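Local coordinates for DUF115 domain-containing protein (Magnetospirillum magneticum AMB-1, PDB 5MU5) that is a Maf-type glycosyltransferase, probably one that attaches sugars to flagellin and so takes part in building the flagellum, at residues Leu212-Asn217 with Ala223-Phe228; Pro274-Gly279 with Gln507-Lys512. One frame throughout, in Å; residues are numbered along the deposited sequence.

Contact 1 (Leu212-Asn217 with Ala223-Phe228); sequences LFVAYN and AAMSEF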
loop_
_atom_site.group_PDB
_atom_site.type_symbol
_atom_site.label_atom_id
_atom_site.label_comp_id
_atom_site.label_asym_id
_atom_site.label_seq_id
_atom_site.Cartn_x
_atom_site.Cartn_y
_atom_site.Cartn_z
ATOM N N LEU A 212 -18.624 -5.545 13.218
ATOM C CA LEU A 212 -19.029 -6.249 12.016
ATOM C C LEU A 212 -20.449 -6.776 12.227
ATOM O O LEU A 212 -20.776 -7.234 13.322
ATOM C CB LEU A 212 -18.095 -7.415 11.786
ATOM C CG LEU A 212 -16.617 -7.040 11.704
ATOM C CD1 LEU A 212 -15.781 -8.301 11.662
ATOM C CD2 LEU A 212 -16.376 -6.181 10.478
ATOM N N PHE A 213 -21.293 -6.686 11.195
ATOM C CA PHE A 213 -22.677 -7.129 11.302
ATOM C C PHE A 213 -23.230 -7.570 9.950
ATOM O O PHE A 213 -23.132 -6.848 8.965
ATOM C CB PHE A 213 -23.548 -6.015 11.877
ATOM C CG PHE A 213 -24.867 -6.493 12.374
ATOM C CD1 PHE A 213 -25.001 -6.952 13.682
ATOM C CD2 PHE A 213 -25.983 -6.509 11.534
ATOM C CE1 PHE A 213 -26.224 -7.431 14.140
ATOM C CE2 PHE A 213 -27.207 -6.979 11.992
ATOM C CZ PHE A 213 -27.331 -7.445 13.293
ATOM N N VAL A 214 -23.820 -8.760 9.926
ATOM C CA VAL A 214 -24.373 -9.337 8.730
ATOM C C VAL A 214 -25.882 -9.160 8.853
ATOM O O VAL A 214 -26.487 -9.669 9.785
ATOM C CB VAL A 214 -23.953 -10.819 8.597
ATOM C CG1 VAL A 214 -24.723 -11.515 7.482
ATOM C CG2 VAL A 214 -22.446 -10.925 8.350
ATOM N N ALA A 215 -26.485 -8.425 7.919
ATOM C CA ALA A 215 -27.912 -8.067 8.021
ATOM C C ALA A 215 -28.895 -9.196 7.737
ATOM O O ALA A 215 -29.974 -9.201 8.280
ATOM C CB ALA A 215 -28.231 -6.868 7.132
ATOM N N TYR A 216 -28.542 -10.111 6.854
ATOM C CA TYR A 216 -29.389 -11.235 6.523
ATOM C C TYR A 216 -28.471 -12.347 6.069
ATOM O O TYR A 216 -27.253 -12.131 5.922
ATOM C CB TYR A 216 -30.415 -10.869 5.449
ATOM C CG TYR A 216 -29.843 -10.206 4.207
ATOM C CD1 TYR A 216 -29.372 -10.963 3.140
ATOM C CD2 TYR A 216 -29.801 -8.828 4.090
ATOM C CE1 TYR A 216 -28.863 -10.367 1.998
ATOM C CE2 TYR A 216 -29.282 -8.221 2.960
ATOM C CZ TYR A 216 -28.821 -8.998 1.914
ATOM O OH TYR A 216 -28.321 -8.406 0.789
ATOM N N ASN A 217 -29.030 -13.536 5.884
ATOM C CA ASN A 217 -28.222 -14.705 5.531
ATOM C C ASN A 217 -27.877 -14.732 4.070
ATOM O O ASN A 217 -28.748 -14.591 3.210
ATOM C CB ASN A 217 -28.919 -16.008 5.913
ATOM C CG ASN A 217 -28.750 -16.344 7.379
ATOM O OD1 ASN A 217 -27.863 -15.808 8.074
ATOM N ND2 ASN A 217 -29.604 -17.237 7.865
ATOM N N ALA A 223 -18.928 -14.689 3.594
ATOM C CA ALA A 223 -17.570 -14.760 3.075
ATOM C C ALA A 223 -16.898 -13.392 3.065
ATOM O O ALA A 223 -15.713 -13.289 3.344
ATOM C CB ALA A 223 -17.555 -15.352 1.673
ATOM N N ALA A 224 -17.642 -12.345 2.724
ATOM C CA ALA A 224 -17.081 -11.004 2.720
ATOM C C ALA A 224 -16.654 -10.587 4.118
ATOM O O ALA A 224 -15.638 -9.923 4.278
ATOM C CB ALA A 224 -18.073 -10.006 2.158
ATOM N N MET A 225 -17.423 -10.969 5.127
ATOM C CA MET A 225 -17.050 -10.656 6.509
ATOM C C MET A 225 -15.753 -11.367 6.901
ATOM O O MET A 225 -14.865 -10.748 7.496
ATOM C CB MET A 225 -18.157 -11.046 7.498
ATOM C CG MET A 225 -17.794 -10.775 8.954
ATOM S SD MET A 225 -19.219 -10.807 10.067
ATOM C CE MET A 225 -18.730 -12.002 11.319
ATOM N N SER A 226 -15.654 -12.669 6.605
ATOM C CA SER A 226 -14.421 -13.422 6.887
ATOM C C SER A 226 -13.231 -12.806 6.177
ATOM O O SER A 226 -12.161 -12.677 6.752
ATOM C CB SER A 226 -14.516 -14.868 6.419
ATOM O OG SER A 226 -15.473 -15.537 7.174
ATOM N N GLU A 227 -13.410 -12.466 4.908
ATOM C CA GLU A 227 -12.336 -11.882 4.147
ATOM C C GLU A 227 -11.953 -10.561 4.786
ATOM O O GLU A 227 -10.798 -10.320 5.025
ATOM C CB GLU A 227 -12.727 -11.692 2.691
ATOM C CG GLU A 227 -11.597 -11.134 1.838
ATOM C CD GLU A 227 -11.881 -11.216 0.347
ATOM O OE1 GLU A 227 -13.016 -11.617 -0.020
ATOM O OE2 GLU A 227 -10.968 -10.871 -0.457
ATOM N N PHE A 228 -12.919 -9.714 5.101
ATOM C CA PHE A 228 -12.576 -8.442 5.710
ATOM C C PHE A 228 -11.798 -8.615 7.041
ATOM O O PHE A 228 -10.823 -7.916 7.277
ATOM C CB PHE A 228 -13.813 -7.572 5.876
ATOM C CG PHE A 228 -13.521 -6.255 6.519
ATOM C CD1 PHE A 228 -12.963 -5.234 5.777
ATOM C CD2 PHE A 228 -13.784 -6.047 7.866
ATOM C CE1 PHE A 228 -12.681 -4.021 6.362
ATOM C CE2 PHE A 228 -13.502 -4.831 8.460
ATOM C CZ PHE A 228 -12.947 -3.812 7.704
#

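Contact 2 (Pro274-Gly279 with Gln507-Lys512); sequences PVFIVG and QSLRLK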
loop_
_atom_site.group_PDB
_atom_site.type_symbol
_atom_site.label_atom_id
_atom_site.label_comp_id
_atom_site.label_asym_id
_atom_site.label_seq_id
_atom_site.Cartn_x
_atom_site.Cartn_y
_atom_site.Cartn_z
ATOM N N PRO A 274 16.061 -7.021 -29.404
ATOM C CA PRO A 274 15.530 -7.712 -28.242
ATOM C C PRO A 274 16.334 -7.404 -26.997
ATOM O O PRO A 274 17.486 -7.025 -27.081
ATOM C CB PRO A 274 15.642 -9.200 -28.601
ATOM C CG PRO A 274 16.466 -9.277 -29.816
ATOM C CD PRO A 274 16.760 -7.907 -30.336
ATOM N N VAL A 275 15.712 -7.576 -25.850
ATOM C CA VAL A 275 16.376 -7.382 -24.586
ATOM C C VAL A 275 16.325 -8.683 -23.775
ATOM O O VAL A 275 15.315 -9.397 -23.766
ATOM C CB VAL A 275 15.768 -6.181 -23.819
ATOM C CG1 VAL A 275 14.388 -6.511 -23.288
ATOM C CG2 VAL A 275 16.677 -5.791 -22.669
ATOM N N PHE A 276 17.454 -8.997 -23.140
ATOM C CA PHE A 276 17.571 -10.119 -22.236
ATOM C C PHE A 276 17.582 -9.579 -20.830
ATOM O O PHE A 276 18.490 -8.822 -20.473
ATOM C CB PHE A 276 18.860 -10.899 -22.434
ATOM C CG PHE A 276 18.960 -11.605 -23.736
ATOM C CD1 PHE A 276 17.873 -11.700 -24.613
ATOM C CD2 PHE A 276 20.138 -12.214 -24.073
ATOM C CE1 PHE A 276 17.991 -12.382 -25.791
ATOM C CE2 PHE A 276 20.256 -12.896 -25.261
ATOM C CZ PHE A 276 19.193 -12.979 -26.119
ATOM N N ILE A 277 16.563 -9.952 -20.056
ATOM C CA ILE A 277 16.431 -9.536 -18.665
ATOM C C ILE A 277 16.884 -10.704 -17.838
ATOM O O ILE A 277 16.326 -11.783 -17.943
ATOM C CB ILE A 277 14.990 -9.141 -18.352
ATOM C CG1 ILE A 277 14.680 -7.836 -19.088
ATOM C CG2 ILE A 277 14.801 -8.941 -16.858
ATOM C CD1 ILE A 277 13.224 -7.603 -19.356
ATOM N N VAL A 278 17.911 -10.486 -17.033
ATOM C CA VAL A 278 18.569 -11.563 -16.343
ATOM C C VAL A 278 18.460 -11.379 -14.850
ATOM O O VAL A 278 18.971 -10.415 -14.310
ATOM C CB VAL A 278 20.069 -11.627 -16.703
ATOM C CG1 VAL A 278 20.698 -12.863 -16.109
ATOM C CG2 VAL A 278 20.257 -11.644 -18.213
ATOM N N GLY A 279 17.795 -12.328 -14.194
ATOM C CA GLY A 279 17.705 -12.357 -12.739
ATOM C C GLY A 279 18.722 -13.304 -12.133
ATOM O O GLY A 279 19.552 -13.908 -12.837
ATOM N N GLN A 507 17.263 -23.072 -26.212
ATOM C CA GLN A 507 17.719 -23.721 -27.435
ATOM C C GLN A 507 16.845 -23.371 -28.643
ATOM O O GLN A 507 17.270 -23.528 -29.764
ATOM C CB GLN A 507 17.738 -25.232 -27.279
ATOM C CG GLN A 507 18.661 -25.738 -26.198
ATOM C CD GLN A 507 18.841 -27.238 -26.310
ATOM O OE1 GLN A 507 19.427 -27.722 -27.279
ATOM N NE2 GLN A 507 18.337 -27.983 -25.333
ATOM N N SER A 508 15.618 -22.924 -28.425
ATOM C CA SER A 508 14.732 -22.556 -29.536
ATOM C C SER A 508 14.802 -21.079 -29.862
ATOM O O SER A 508 14.185 -20.648 -30.824
ATOM C CB SER A 508 13.280 -22.895 -29.209
ATOM O OG SER A 508 13.108 -24.290 -29.081
ATOM N N LEU A 509 15.541 -20.312 -29.067
ATOM C CA LEU A 509 15.644 -18.878 -29.277
ATOM C C LEU A 509 16.369 -18.560 -30.577
ATOM O O LEU A 509 17.473 -19.025 -30.776
ATOM C CB LEU A 509 16.382 -18.251 -28.097
ATOM C CG LEU A 509 16.678 -16.754 -28.098
ATOM C CD1 LEU A 509 16.724 -16.227 -26.668
ATOM C CD2 LEU A 509 17.976 -16.434 -28.822
ATOM N N ARG A 510 15.730 -17.794 -31.459
ATOM C CA ARG A 510 16.351 -17.295 -32.703
ATOM C C ARG A 510 16.014 -15.818 -32.776
ATOM O O ARG A 510 14.845 -15.452 -32.729
ATOM C CB ARG A 510 15.782 -17.956 -33.971
ATOM C CG ARG A 510 16.014 -19.452 -34.126
ATOM C CD ARG A 510 17.490 -19.818 -34.297
ATOM N NE ARG A 510 17.667 -21.258 -34.486
ATOM C CZ ARG A 510 17.585 -22.177 -33.522
ATOM N NH1 ARG A 510 17.315 -21.842 -32.259
ATOM N NH2 ARG A 510 17.764 -23.457 -33.821
ATOM N N LEU A 511 17.019 -14.972 -32.912
ATOM C CA LEU A 511 16.799 -13.539 -32.977
ATOM C C LEU A 511 16.886 -13.054 -34.416
ATOM O O LEU A 511 17.561 -13.655 -35.231
ATOM C CB LEU A 511 17.831 -12.820 -32.119
ATOM C CG LEU A 511 17.914 -13.276 -30.663
ATOM C CD1 LEU A 511 19.039 -12.511 -29.974
ATOM C CD2 LEU A 511 16.590 -13.080 -29.939
ATOM N N LYS A 512 16.203 -11.958 -34.718
ATOM C CA LYS A 512 16.224 -11.360 -36.049
ATOM C C LYS A 512 17.141 -10.132 -36.077
ATOM O O LYS A 512 17.295 -9.494 -37.105
ATOM C CB LYS A 512 14.802 -10.938 -36.443
ATOM C CG LYS A 512 13.807 -12.089 -36.505
ATOM C CD LYS A 512 12.365 -11.591 -36.473
ATOM C CE LYS A 512 11.376 -12.752 -36.414
ATOM N NZ LYS A 512 10.126 -12.338 -35.719
#

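Contact 1 (Leu212-Asn217 with Ala223-Phe228)
L212, V214, M225 and F228 meet where strand 212-214 and helix 223-228 run nearly antiparallel, their segment axes 167° apart and 9.5 Å from each other at closest approach. They form a beta-alpha unit of the Maf N-terminal domain: strand 211-214, at one border of a four-stranded parallel sheet, leads through a short turn (215-218) into helix 219-235, which packs back on the sheet. No hydrogen bond joins the segments; the contact rests on apolar side chains, with 217 Å² buried in all. On the strand the alternation is clear, since L212 and V214 point toward the helix, whereas F213 between them points away and touches L138 of helix 134-142. M225 supplies the central side chain on the helix. Its CG is anti to the backbone N (chi1 178°) and SD continues the extended chain, so the sulfur comes to 3.7 Å from CG2 of V214; the same sulfur is 4.0 Å from CB of L212. M225 also touches L127 of the adjacent strand 123-127. F228, one helical turn further on, touches I199 of helix 188-202 and is buried, as is L212. L212 divides its branches between the two helix residues: CD1 lies 4.2 Å from CG of M225, while CD2 meets the F228 ring obliquely, 3.7 Å from CD2 and 3.8 Å from CE2.

Contact 2 (Pro274-Gly279 with Gln507-Lys512)
P274 and F276 receive two leucines, L509 and L511, from an irregular loop, and the contact is apolar throughout. The closest CA pair, P274 with L511, is 7.6 Å apart; 161 Å² is buried. The two methyls of L511 go to different partners: CD2 reaches CG of P274 at 3.8 Å, and CD1 lies 3.9 Å from CZ of F276. That ring comes from the opposite direction to both leucines, and CD1 of L509 lies 4.1 Å from both its CZ and CE1. Both CD1 methyls approach obliquely. The L509 side chain, CG anti to the backbone N (chi1 177°), reaches out from the loop and meets the ring with CD1.

Polar bonding stays within the loop. NH1 of R510 donates to O of Q507 (3.0 Å, N-H...O angle 163°) and to O of L509 at 3.2 Å. Both oxygens lie near the guanidinium plane; NH1 is tilted from the Q507 carbonyl plane and well above that of L509.

Within the MptE-like region, strand 275-278 runs parallel to its neighbours 299-303 and 408-412, and loop 507-512 packs on its N-terminal end beside helix 284-294, whose N294 touches F276 and both leucines; F412 packs edge-to-face with F276, and Y410 touches P274 and L509.

How the contacts relate
Following the chain from the N terminus, contact 1 comes first and closes a short loop: five residues separate its segments, four of them helical, and it joins the border strand of the four-stranded parallel sheet to the helix that follows. Contact 2 opens later, at strand 275-278 in the MptE-like region, and closes only after 227 intervening residues, joining an interior strand of the mixed sheet to the loop between strand 502-503 and helix 515-528. The two are therefore in series, neither nested nor crossed. They do not touch: their centres lie 49 Å apart and their nearest atoms about 31 Å. Contact 1 belongs to the sheet of the N-terminal domain, contact 2 to the larger sheet.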